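PDB 4QFL: ABC transporter periplasmic peptide-binding protein from Pseudoalteromonas, which binds dipeptides, here Ala-Phe, in the periplasm and probably delivers them to an ABC transporter for uptake. Local coordinates for residues S398-R401 / K402-V405; T252-A255 / K256-K260; L475-D479 / L480-K484; I65-P69 / V70-F74. All blocks are in the same frame, centred on the assembly; numbering follows the deposited sequence.

Interaction 1. Residues S398-R401 / K402-V405; sequences SDLR and KIGV
Near the C-terminal end of helix 389-401 the chain turns back on itself: Val405 N bonds to Leu400 O at 2.8 Å from above the carbonyl plane, while Gly404 N makes a weak bond to Arg401 O. Leu400 O takes a second, weak bond from Ile403 N, and Ile403 CG1 presses on the same oxygen at 3.1 Å. A chi1 of 60° puts that carbon between its own backbone N and carbonyl carbon, close to Leu400 O. From there Ile403 runs beside Leu400, both pointing the same way, and CD1 of Ile403 meets CD2 of Leu400 at 3.9 Å. Leu400 CB also packs on Val405 CB. Such an ending is a Schellman motif. Gly404 supplies its positive phi of 93°, where any CB would be jammed against the carbonyl oxygen of Ile403. The apolar side chains that gather here continue into the protein, with Leu400 and Val405 on Leu313 of helix 307-314, and Ile403 and Val405 on Leu363 of helix 356-363. Lys402 stretches back along the helix, its CG lying 3.5 Å from Ser398 O and its CE passing Ser398 OG. Its NZ stays 4.9 Å from Asp399 OD1, so the opposite charges do not touch; one water donates to OD1 and accepts a weak bond from NZ. The other carboxylate oxygen, Asp399 OD2, takes the backbone N-H of Asp318.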
loop_
_atom_site.group_PDB
_atom_site.type_symbol
_atom_site.label_atom_id
_atom_site.label_comp_id
_atom_site.label_asym_id
_atom_site.label_seq_id
_atom_site.Cartn_x
_atom_site.Cartn_y
_atom_site.Cartn_z
ATOM N N SER A 398 3.173 -4.781 28.451
ATOM C CA SER A 398 3.803 -5.554 29.511
ATOM C C SER A 398 5.324 -5.365 29.554
ATOM O O SER A 398 5.899 -5.145 30.622
ATOM C CB SER A 398 3.473 -7.038 29.350
ATOM O OG SER A 398 4.427 -7.845 30.032
ATOM N N ASP A 399 5.980 -5.463 28.401
ATOM C CA ASP A 399 7.434 -5.328 28.344
ATOM C C ASP A 399 7.924 -3.990 28.893
ATOM O O ASP A 399 8.906 -3.952 29.637
ATOM C CB ASP A 399 7.956 -5.490 26.916
ATOM C CG ASP A 399 8.018 -6.934 26.475
ATOM O OD1 ASP A 399 7.937 -7.827 27.343
ATOM O OD2 ASP A 399 8.158 -7.173 25.256
ATOM N N LEU A 400 7.256 -2.902 28.506
ATOM C CA LEU A 400 7.705 -1.546 28.832
ATOM C C LEU A 400 7.399 -1.162 30.269
ATOM O O LEU A 400 8.167 -0.437 30.898
ATOM C CB LEU A 400 7.075 -0.529 27.887
ATOM C CG LEU A 400 7.649 -0.518 26.472
ATOM C CD1 LEU A 400 6.715 0.195 25.509
ATOM C CD2 LEU A 400 9.023 0.112 26.449
ATOM N N ARG A 401 6.266 -1.635 30.779
ATOM C CA ARG A 401 5.927 -1.439 32.180
ATOM C C ARG A 401 7.105 -1.848 33.067
ATOM O O ARG A 401 7.319 -1.270 34.138
ATOM C CB ARG A 401 4.680 -2.249 32.553
ATOM C CG ARG A 401 4.191 -2.035 33.983
ATOM C CD ARG A 401 3.054 -2.984 34.339
ATOM N NE ARG A 401 2.615 -2.829 35.725
ATOM C CZ ARG A 401 1.490 -2.218 36.096
ATOM N NH1 ARG A 401 0.673 -1.705 35.183
ATOM N NH2 ARG A 401 1.174 -2.124 37.384
ATOM N N LYS A 402 7.873 -2.833 32.605
ATOM C CA LYS A 402 8.950 -3.420 33.409
ATOM C C LYS A 402 10.182 -2.522 33.559
ATOM O O LYS A 402 10.933 -2.630 34.539
ATOM C CB LYS A 402 9.341 -4.796 32.868
ATOM C CG LYS A 402 8.259 -5.848 33.058
ATOM C CD LYS A 402 8.701 -7.191 32.510
ATOM C CE LYS A 402 7.570 -8.198 32.577
ATOM N NZ LYS A 402 7.942 -9.486 31.930
ATOM N N ILE A 403 10.395 -1.641 32.588
ATOM C CA ILE A 403 11.410 -0.617 32.729
ATOM C C ILE A 403 10.750 0.670 33.183
ATOM O O ILE A 403 11.404 1.705 33.284
ATOM C CB ILE A 403 12.149 -0.354 31.423
ATOM C CG1 ILE A 403 11.170 0.105 30.341
ATOM C CG2 ILE A 403 12.889 -1.591 30.988
ATOM C CD1 ILE A 403 11.858 0.659 29.117
ATOM N N GLY A 404 9.446 0.607 33.436
ATOM C CA GLY A 404 8.731 1.732 34.001
ATOM C C GLY A 404 8.081 2.672 33.006
ATOM O O GLY A 404 7.754 3.818 33.346
ATOM N N VAL A 405 7.886 2.201 31.777
ATOM C CA VAL A 405 7.132 2.979 30.800
ATOM C C VAL A 405 5.676 2.526 30.739
ATOM O O VAL A 405 5.378 1.365 30.442
ATOM C CB VAL A 405 7.765 2.944 29.404
ATOM C CG1 VAL A 405 6.986 3.857 28.452
ATOM C CG2 VAL A 405 9.215 3.370 29.482
HETATM O O HOH W 1 10.069 -8.165 29.687
#

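Interaction 2. Residues T252-A255 / K256-K260; sequences TRIA and KILTK
Backbone bonds from Lys256, Ile257, Leu258 and Thr259 to Thr252, Arg253, Ile254 and Ala255 carry the last turns of helix 250-258. The first, Lys256 N to Thr252 O, measures 2.8 Å. The straightest is Leu258 N to Ile254 O, with 160° at the hydrogen. Lys260, at positive phi, closes the helix in a Schellman motif, its N bonding weakly back to Ile257 O. Apolar contact is modest: Ile254 and Leu258 run side by side, CG2 of Ile254 meeting CD1 of Leu258 at 4.1 Å. Ile257 sets CG2 between its backbone N and carbonyl carbon (CG1 takes the anti place, chi1 -164°), which brings CG2 to 3.1 Å from Ile254 O. On another flank the extended chain of Lys256 lies alongside Thr252, with CG 3.3 Å from Thr252 O and CE 4.1 Å from Thr252 CG2. The charged end passes beyond the helix: Lys256 NZ makes a salt bridge to Asp245 and a hydrogen bond to Thr247. With a methionine here, the Asp245 carboxylate would probably be left without this positive mate and Thr247 OG1 without this donor. Arg253 bonds to the carbonyl oxygens of Thr247, Ala266 and His267. The helix thus packs on helix 273-278, whose Leu276 receives Ile254, Ile257 and Leu258, and also touches strand 30-35, whose Cys34, disulfide-bonded to Cys262, meets Arg253 and Lys256.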
loop_
_atom_site.group_PDB
_atom_site.type_symbol
_atom_site.label_atom_id
_atom_site.label_comp_id
_atom_site.label_asym_id
_atom_site.label_seq_id
_atom_site.Cartn_x
_atom_site.Cartn_y
_atom_site.Cartn_z
ATOM N N THR A 252 -15.242 -12.527 12.520
ATOM C CA THR A 252 -16.498 -12.575 11.785
ATOM C C THR A 252 -16.273 -12.968 10.321
ATOM O O THR A 252 -17.102 -13.649 9.717
ATOM C CB THR A 252 -17.243 -11.226 11.855
ATOM O OG1 THR A 252 -17.455 -10.879 13.223
ATOM C CG2 THR A 252 -18.591 -11.298 11.152
ATOM N N ARG A 253 -15.157 -12.531 9.743
ATOM C CA ARG A 253 -14.830 -12.923 8.374
ATOM C C ARG A 253 -14.556 -14.411 8.340
ATOM O O ARG A 253 -14.949 -15.098 7.410
ATOM C CB ARG A 253 -13.646 -12.126 7.832
ATOM C CG ARG A 253 -13.920 -10.612 7.743
ATOM C CD ARG A 253 -12.963 -9.912 6.776
ATOM N NE ARG A 253 -11.569 -10.037 7.192
ATOM C CZ ARG A 253 -11.018 -9.329 8.174
ATOM N NH1 ARG A 253 -11.736 -8.440 8.840
ATOM N NH2 ARG A 253 -9.744 -9.513 8.483
ATOM N N ILE A 254 -13.918 -14.919 9.389
ATOM C CA ILE A 254 -13.722 -16.355 9.528
ATOM C C ILE A 254 -15.077 -17.052 9.627
ATOM O O ILE A 254 -15.339 -18.019 8.917
ATOM C CB ILE A 254 -12.896 -16.706 10.787
ATOM C CG1 ILE A 254 -11.519 -16.062 10.721
ATOM C CG2 ILE A 254 -12.751 -18.233 10.937
ATOM C CD1 ILE A 254 -10.640 -16.657 9.690
ATOM N N ALA A 255 -15.930 -16.554 10.515
ATOM C CA ALA A 255 -17.254 -17.119 10.696
ATOM C C ALA A 255 -18.012 -17.176 9.368
ATOM O O ALA A 255 -18.680 -18.169 9.065
ATOM C CB ALA A 255 -18.030 -16.316 11.723
ATOM N N LYS A 256 -17.900 -16.117 8.571
ATOM C CA LYS A 256 -18.611 -16.046 7.295
ATOM C C LYS A 256 -18.072 -16.960 6.211
ATOM O O LYS A 256 -18.814 -17.369 5.335
ATOM C CB LYS A 256 -18.671 -14.620 6.779
ATOM C CG LYS A 256 -19.604 -13.753 7.585
ATOM C CD LYS A 256 -19.605 -12.324 7.083
ATOM C CE LYS A 256 -20.743 -11.545 7.706
ATOM N NZ LYS A 256 -20.802 -10.169 7.175
ATOM N N ILE A 257 -16.794 -17.294 6.245
ATOM C CA ILE A 257 -16.341 -18.279 5.275
ATOM C C ILE A 257 -16.812 -19.666 5.710
ATOM O O ILE A 257 -17.173 -20.500 4.886
ATOM C CB ILE A 257 -14.818 -18.233 5.020
ATOM C CG1 ILE A 257 -14.478 -19.005 3.741
ATOM C CG2 ILE A 257 -14.039 -18.779 6.205
ATOM C CD1 ILE A 257 -13.032 -18.937 3.386
ATOM N N LEU A 258 -16.856 -19.893 7.015
ATOM C CA LEU A 258 -17.321 -21.176 7.541
ATOM C C LEU A 258 -18.788 -21.466 7.179
ATOM O O LEU A 258 -19.135 -22.591 6.833
ATOM C CB LEU A 258 -17.096 -21.249 9.059
ATOM C CG LEU A 258 -15.622 -21.314 9.458
ATOM C CD1 LEU A 258 -15.433 -21.338 10.962
ATOM C CD2 LEU A 258 -14.964 -22.526 8.819
ATOM N N THR A 259 -19.638 -20.445 7.254
ATOM C CA THR A 259 -21.061 -20.590 6.966
ATOM C C THR A 259 -21.322 -20.420 5.489
ATOM O O THR A 259 -22.470 -20.473 5.043
ATOM C CB THR A 259 -21.881 -19.506 7.666
ATOM O OG1 THR A 259 -21.475 -18.222 7.173
ATOM C CG2 THR A 259 -21.680 -19.567 9.170
ATOM N N LYS A 260 -20.249 -20.181 4.745
ATOM C CA LYS A 260 -20.310 -19.974 3.307
ATOM C C LYS A 260 -21.086 -18.722 2.921
ATOM O O LYS A 260 -21.612 -18.625 1.814
ATOM C CB LYS A 260 -20.847 -21.225 2.607
ATOM C CG LYS A 260 -20.050 -22.468 2.989
ATOM C CD LYS A 260 -20.729 -23.763 2.577
ATOM C CE LYS A 260 -20.335 -24.915 3.518
ATOM N NZ LYS A 260 -20.966 -24.812 4.887
#

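Interaction 3. Residues L475-D479 / L480-K484; sequences LDTTD and LNLRK
Asp479 stands at the N-cap of helix 480-497, and its OD1 accepts from Leu482 N at 3.2 Å, meeting the donor on the anti side, 27° out of the carboxylate plane. Just before it comes an ST turn, in which Thr477 OG1 takes Asp479 N at 3.0 Å. The carbonyl of Asp479 starts the helix proper: Arg483 N points almost straight at Asp479 O, with 178° at the hydrogen. Leu482 folds back over the cap, its CD1 only 3.3 Å from Asp479 CB, while its CB rests near Thr477 CG2. Replaced by an alanine, Asp479 could offer no capping acceptor, and Leu482 N would probably lose its partner and the first turn fray more easily. Arg483, the buried residue here, lays its aliphatic part over backbone oxygens, CG at 3.2 Å from Asp479 O and CD at 3.5 Å from Thr477 O. A bend at chi3 (66°) then turns the guanidinium toward helix 465-475, where NH2 passes Leu475 CD2; NH2 also forms a salt bridge to Asp439 and a hydrogen bond to Tyr487. A single water joins the two segments, accepting from Arg483 NH1 at 3.1 Å and donating to Thr478 O.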
loop_
_atom_site.group_PDB
_atom_site.type_symbol
_atom_site.label_atom_id
_atom_site.label_comp_id
_atom_site.label_asym_id
_atom_site.label_seq_id
_atom_site.Cartn_x
_atom_site.Cartn_y
_atom_site.Cartn_z
ATOM N N LEU A 475 18.177 7.174 -7.073
ATOM C CA LEU A 475 17.264 7.347 -8.190
ATOM C C LEU A 475 17.951 8.050 -9.362
ATOM O O LEU A 475 17.422 8.083 -10.474
ATOM C CB LEU A 475 16.030 8.124 -7.745
ATOM C CG LEU A 475 15.154 7.376 -6.739
ATOM C CD1 LEU A 475 13.894 8.165 -6.468
ATOM C CD2 LEU A 475 14.806 5.979 -7.231
ATOM N N ASP A 476 19.136 8.600 -9.102
ATOM C CA ASP A 476 19.924 9.296 -10.125
ATOM C C ASP A 476 20.623 8.336 -11.085
ATOM O O ASP A 476 21.210 8.774 -12.075
ATOM C CB ASP A 476 20.974 10.216 -9.486
ATOM C CG ASP A 476 20.377 11.505 -8.949
ATOM O OD1 ASP A 476 19.251 11.852 -9.368
ATOM O OD2 ASP A 476 21.037 12.176 -8.115
ATOM N N THR A 477 20.561 7.037 -10.793
ATOM C CA THR A 477 21.244 6.044 -11.620
ATOM C C THR A 477 20.446 4.748 -11.724
ATOM O O THR A 477 19.727 4.385 -10.801
ATOM C CB THR A 477 22.642 5.738 -11.064
ATOM O OG1 THR A 477 23.227 4.650 -11.793
ATOM C CG2 THR A 477 22.546 5.366 -9.600
ATOM N N THR A 478 20.575 4.054 -12.853
ATOM C CA THR A 478 19.893 2.783 -13.057
ATOM C C THR A 478 20.809 1.611 -12.736
ATOM O O THR A 478 20.386 0.459 -12.745
ATOM C CB THR A 478 19.437 2.626 -14.498
ATOM O OG1 THR A 478 20.591 2.600 -15.344
ATOM C CG2 THR A 478 18.531 3.777 -14.896
ATOM N N ASP A 479 22.069 1.916 -12.458
ATOM C CA ASP A 479 23.055 0.893 -12.136
ATOM C C ASP A 479 22.742 0.247 -10.789
ATOM O O ASP A 479 22.779 0.915 -9.759
ATOM C CB ASP A 479 24.441 1.523 -12.091
ATOM C CG ASP A 479 25.541 0.497 -11.973
ATOM O OD1 ASP A 479 25.631 -0.169 -10.922
ATOM O OD2 ASP A 479 26.325 0.365 -12.932
ATOM N N LEU A 480 22.461 -1.052 -10.789
ATOM C CA LEU A 480 21.958 -1.714 -9.586
ATOM C C LEU A 480 22.975 -1.777 -8.458
ATOM O O LEU A 480 22.609 -1.712 -7.290
ATOM C CB LEU A 480 21.428 -3.112 -9.905
ATOM C CG LEU A 480 20.324 -3.128 -10.959
ATOM C CD1 LEU A 480 20.077 -4.542 -11.399
ATOM C CD2 LEU A 480 19.053 -2.496 -10.427
ATOM N N ASN A 481 24.247 -1.909 -8.801
ATOM C CA ASN A 481 25.281 -1.910 -7.778
ATOM C C ASN A 481 25.345 -0.553 -7.061
ATOM O O ASN A 481 25.486 -0.484 -5.835
ATOM C CB ASN A 481 26.645 -2.288 -8.375
ATOM C CG ASN A 481 26.637 -3.657 -9.060
ATOM O OD1 ASN A 481 26.256 -4.668 -8.459
ATOM N ND2 ASN A 481 27.056 -3.690 -10.327
ATOM N N LEU A 482 25.230 0.525 -7.829
ATOM C CA LEU A 482 25.245 1.867 -7.259
ATOM C C LEU A 482 24.005 2.110 -6.387
ATOM O O LEU A 482 24.121 2.545 -5.242
ATOM C CB LEU A 482 25.365 2.911 -8.372
ATOM C CG LEU A 482 26.627 2.716 -9.226
ATOM C CD1 LEU A 482 26.606 3.474 -10.574
ATOM C CD2 LEU A 482 27.852 3.094 -8.395
ATOM N N ARG A 483 22.828 1.796 -6.925
ATOM C CA ARG A 483 21.579 1.896 -6.164
ATOM C C ARG A 483 21.713 1.227 -4.800
ATOM O O ARG A 483 21.364 1.807 -3.770
ATOM C CB ARG A 483 20.407 1.286 -6.955
ATOM C CG ARG A 483 20.126 1.993 -8.300
ATOM C CD ARG A 483 18.761 1.655 -8.872
ATOM N NE ARG A 483 17.693 2.167 -8.019
ATOM C CZ ARG A 483 16.426 1.774 -8.079
ATOM N NH1 ARG A 483 16.051 0.859 -8.964
ATOM N NH2 ARG A 483 15.535 2.301 -7.247
ATOM N N LYS A 484 22.238 0.009 -4.780
ATOM C CA LYS A 484 22.328 -0.716 -3.519
ATOM C C LYS A 484 23.289 -0.073 -2.515
ATOM O O LYS A 484 23.075 -0.145 -1.310
ATOM C CB LYS A 484 22.665 -2.188 -3.725
ATOM C CG LYS A 484 22.534 -2.976 -2.428
ATOM C CD LYS A 484 23.110 -4.384 -2.529
ATOM C CE LYS A 484 23.577 -4.892 -1.154
ATOM N NZ LYS A 484 22.434 -5.339 -0.337
HETATM O O HOH W 2 17.421 0.204 -11.639
#

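Interaction 4. Residues I65-P69 / V70-F74; sequences ISIDP and VTAEF
Ile67 and Phe74 sit opposite each other as an antiparallel non-hydrogen-bonded pair, their side chains alongside and pointing the same way. Ile67 CG1 comes to 3.7 Å from Phe74 CE1. Ile65 reaches the same ring at a slant and puts its CD1 3.8 Å from Phe74 CD1, so the two isoleucines come to the ring from opposite sides of its plane. In the plane of the ring, at its edge, lies Ser66 O, which is also approached by Phe74 CA. Ile67 sends its other branch toward the turn: with CG1 anti to the carbonyl carbon (chi1 -61°), CG2 lies anti to the backbone N and packs on Ala72. Beyond the pair, Asp68 N bonds to Glu73 O at 2.8 Å and 177°, a nearly linear link. The Asp68 carboxylate leans over the turn, where OD1 is gripped twice, by Val70 N at 2.9 Å and by Thr71 N at 3.0 Å, from opposite faces of its plane. This should hold the carboxylate's rotation. Thr71 crosses Asp68 obliquely, its OG1 3.3 Å from Asp68 CB, and accepts Glu73 N at 3.0 Å. Ile65 and Phe74 continue onto Trp82 and Leu175, while Ile67 touches Pro438 and Thr437, the latter next in sequence to Asp436 of the alanine pocket; the bound alanine is about 12 Å from the Ile67 side chain. Together this makes a short beta hairpin between strands 65-67 and 74-76, its connection shaped by an Asx turn at Asp68 and an ST turn at Thr71.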
loop_
_atom_site.group_PDB
_atom_site.type_symbol
_atom_site.label_atom_id
_atom_site.label_comp_id
_atom_site.label_asym_id
_atom_site.label_seq_id
_atom_site.Cartn_x
_atom_site.Cartn_y
_atom_site.Cartn_z
ATOM N N ILE A 65 1.078 -0.370 -17.591
ATOM C CA ILE A 65 1.960 -1.516 -17.488
ATOM C C ILE A 65 1.830 -2.133 -16.110
ATOM O O ILE A 65 1.281 -1.521 -15.176
ATOM C CB ILE A 65 3.422 -1.124 -17.662
ATOM C CG1 ILE A 65 3.760 0.059 -16.755
ATOM C CG2 ILE A 65 3.705 -0.781 -19.091
ATOM C CD1 ILE A 65 5.230 0.320 -16.625
ATOM N N SER A 66 2.337 -3.353 -15.991
ATOM C CA SER A 66 2.430 -4.016 -14.701
ATOM C C SER A 66 3.833 -4.590 -14.524
ATOM O O SER A 66 4.690 -4.431 -15.386
ATOM C CB SER A 66 1.364 -5.116 -14.569
ATOM O OG SER A 66 1.503 -6.115 -15.574
ATOM N N ILE A 67 4.068 -5.246 -13.395
ATOM C CA ILE A 67 5.348 -5.884 -13.139
ATOM C C ILE A 67 5.136 -7.380 -12.944
ATOM O O ILE A 67 4.359 -7.806 -12.087
ATOM C CB ILE A 67 6.006 -5.294 -11.898
ATOM C CG1 ILE A 67 6.260 -3.803 -12.121
ATOM C CG2 ILE A 67 7.293 -6.036 -11.573
ATOM C CD1 ILE A 67 6.690 -3.041 -10.885
ATOM N N ASP A 68 5.813 -8.193 -13.745
ATOM C CA ASP A 68 5.661 -9.626 -13.592
ATOM C C ASP A 68 6.134 -10.025 -12.196
ATOM O O ASP A 68 7.199 -9.594 -11.766
ATOM C CB ASP A 68 6.454 -10.355 -14.664
ATOM C CG ASP A 68 6.094 -11.812 -14.741
ATOM O OD1 ASP A 68 6.610 -12.588 -13.929
ATOM O OD2 ASP A 68 5.273 -12.185 -15.596
ATOM N N PRO A 69 5.343 -10.840 -11.480
ATOM C CA PRO A 69 5.666 -11.184 -10.091
ATOM C C PRO A 69 6.873 -12.096 -10.006
ATOM O O PRO A 69 7.521 -12.178 -8.964
ATOM C CB PRO A 69 4.430 -11.945 -9.627
ATOM C CG PRO A 69 3.888 -12.552 -10.851
ATOM C CD PRO A 69 4.177 -11.585 -11.972
ATOM N N VAL A 70 7.171 -12.771 -11.108
ATOM C CA VAL A 70 8.243 -13.757 -11.130
ATOM C C VAL A 70 9.539 -13.256 -11.755
ATOM O O VAL A 70 10.617 -13.520 -11.238
ATOM C CB VAL A 70 7.793 -15.049 -11.844
ATOM C CG1 VAL A 70 8.945 -16.042 -11.909
ATOM C CG2 VAL A 70 6.595 -15.657 -11.130
ATOM N N THR A 71 9.447 -12.549 -12.872
ATOM C CA THR A 71 10.642 -12.051 -13.541
ATOM C C THR A 71 10.870 -10.595 -13.201
ATOM O O THR A 71 11.965 -10.063 -13.392
ATOM C CB THR A 71 10.509 -12.156 -15.061
ATOM O OG1 THR A 71 9.545 -11.201 -15.518
ATOM C CG2 THR A 71 10.053 -13.551 -15.457
ATOM N N ALA A 72 9.822 -9.951 -12.697
ATOM C CA ALA A 72 9.851 -8.520 -12.423
ATOM C C ALA A 72 10.042 -7.672 -13.684
ATOM O O ALA A 72 10.293 -6.468 -13.590
ATOM C CB ALA A 72 10.915 -8.197 -11.393
ATOM N N GLU A 73 9.924 -8.289 -14.859
ATOM C CA GLU A 73 9.906 -7.518 -16.099
ATOM C C GLU A 73 8.606 -6.736 -16.164
ATOM O O GLU A 73 7.587 -7.178 -15.635
ATOM C CB GLU A 73 10.007 -8.423 -17.324
ATOM C CG GLU A 73 11.137 -9.442 -17.282
ATOM C CD GLU A 73 12.524 -8.837 -17.514
ATOM O OE1 GLU A 73 13.482 -9.618 -17.735
ATOM O OE2 GLU A 73 12.667 -7.594 -17.476
ATOM N N PHE A 74 8.649 -5.574 -16.808
ATOM C CA PHE A 74 7.444 -4.806 -17.080
ATOM C C PHE A 74 6.618 -5.459 -18.171
ATOM O O PHE A 74 7.144 -5.933 -19.175
ATOM C CB PHE A 74 7.784 -3.379 -17.495
ATOM C CG PHE A 74 8.382 -2.558 -16.398
ATOM C CD1 PHE A 74 7.651 -2.274 -15.261
ATOM C CD2 PHE A 74 9.666 -2.064 -16.510
ATOM C CE1 PHE A 74 8.192 -1.512 -14.244
ATOM C CE2 PHE A 74 10.215 -1.301 -15.500
ATOM C CZ PHE A 74 9.475 -1.021 -14.364
#

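All four are local contacts within one continuous piece of chain, and none touches another; interactions 3 and 4 come nearest, with about 9 Å between nearest atoms. Interactions 1 and 2 both finish a helix with a Schellman motif and are partly buried, each setting apolar side chains against neighbouring helices. Interaction 3 treats the opposite end of a helix, where a carboxylate, not a glycine or a lysine at positive phi, does the work. Interaction 4 joins two strands. Surface contacts 3 and 4 share their chemistry: in each an aspartate oxygen accepts backbone N-H and a threonine forms an ST turn. Interactions 1 and 4 lie on opposite sides of the chain's centre, as do 2 and 3.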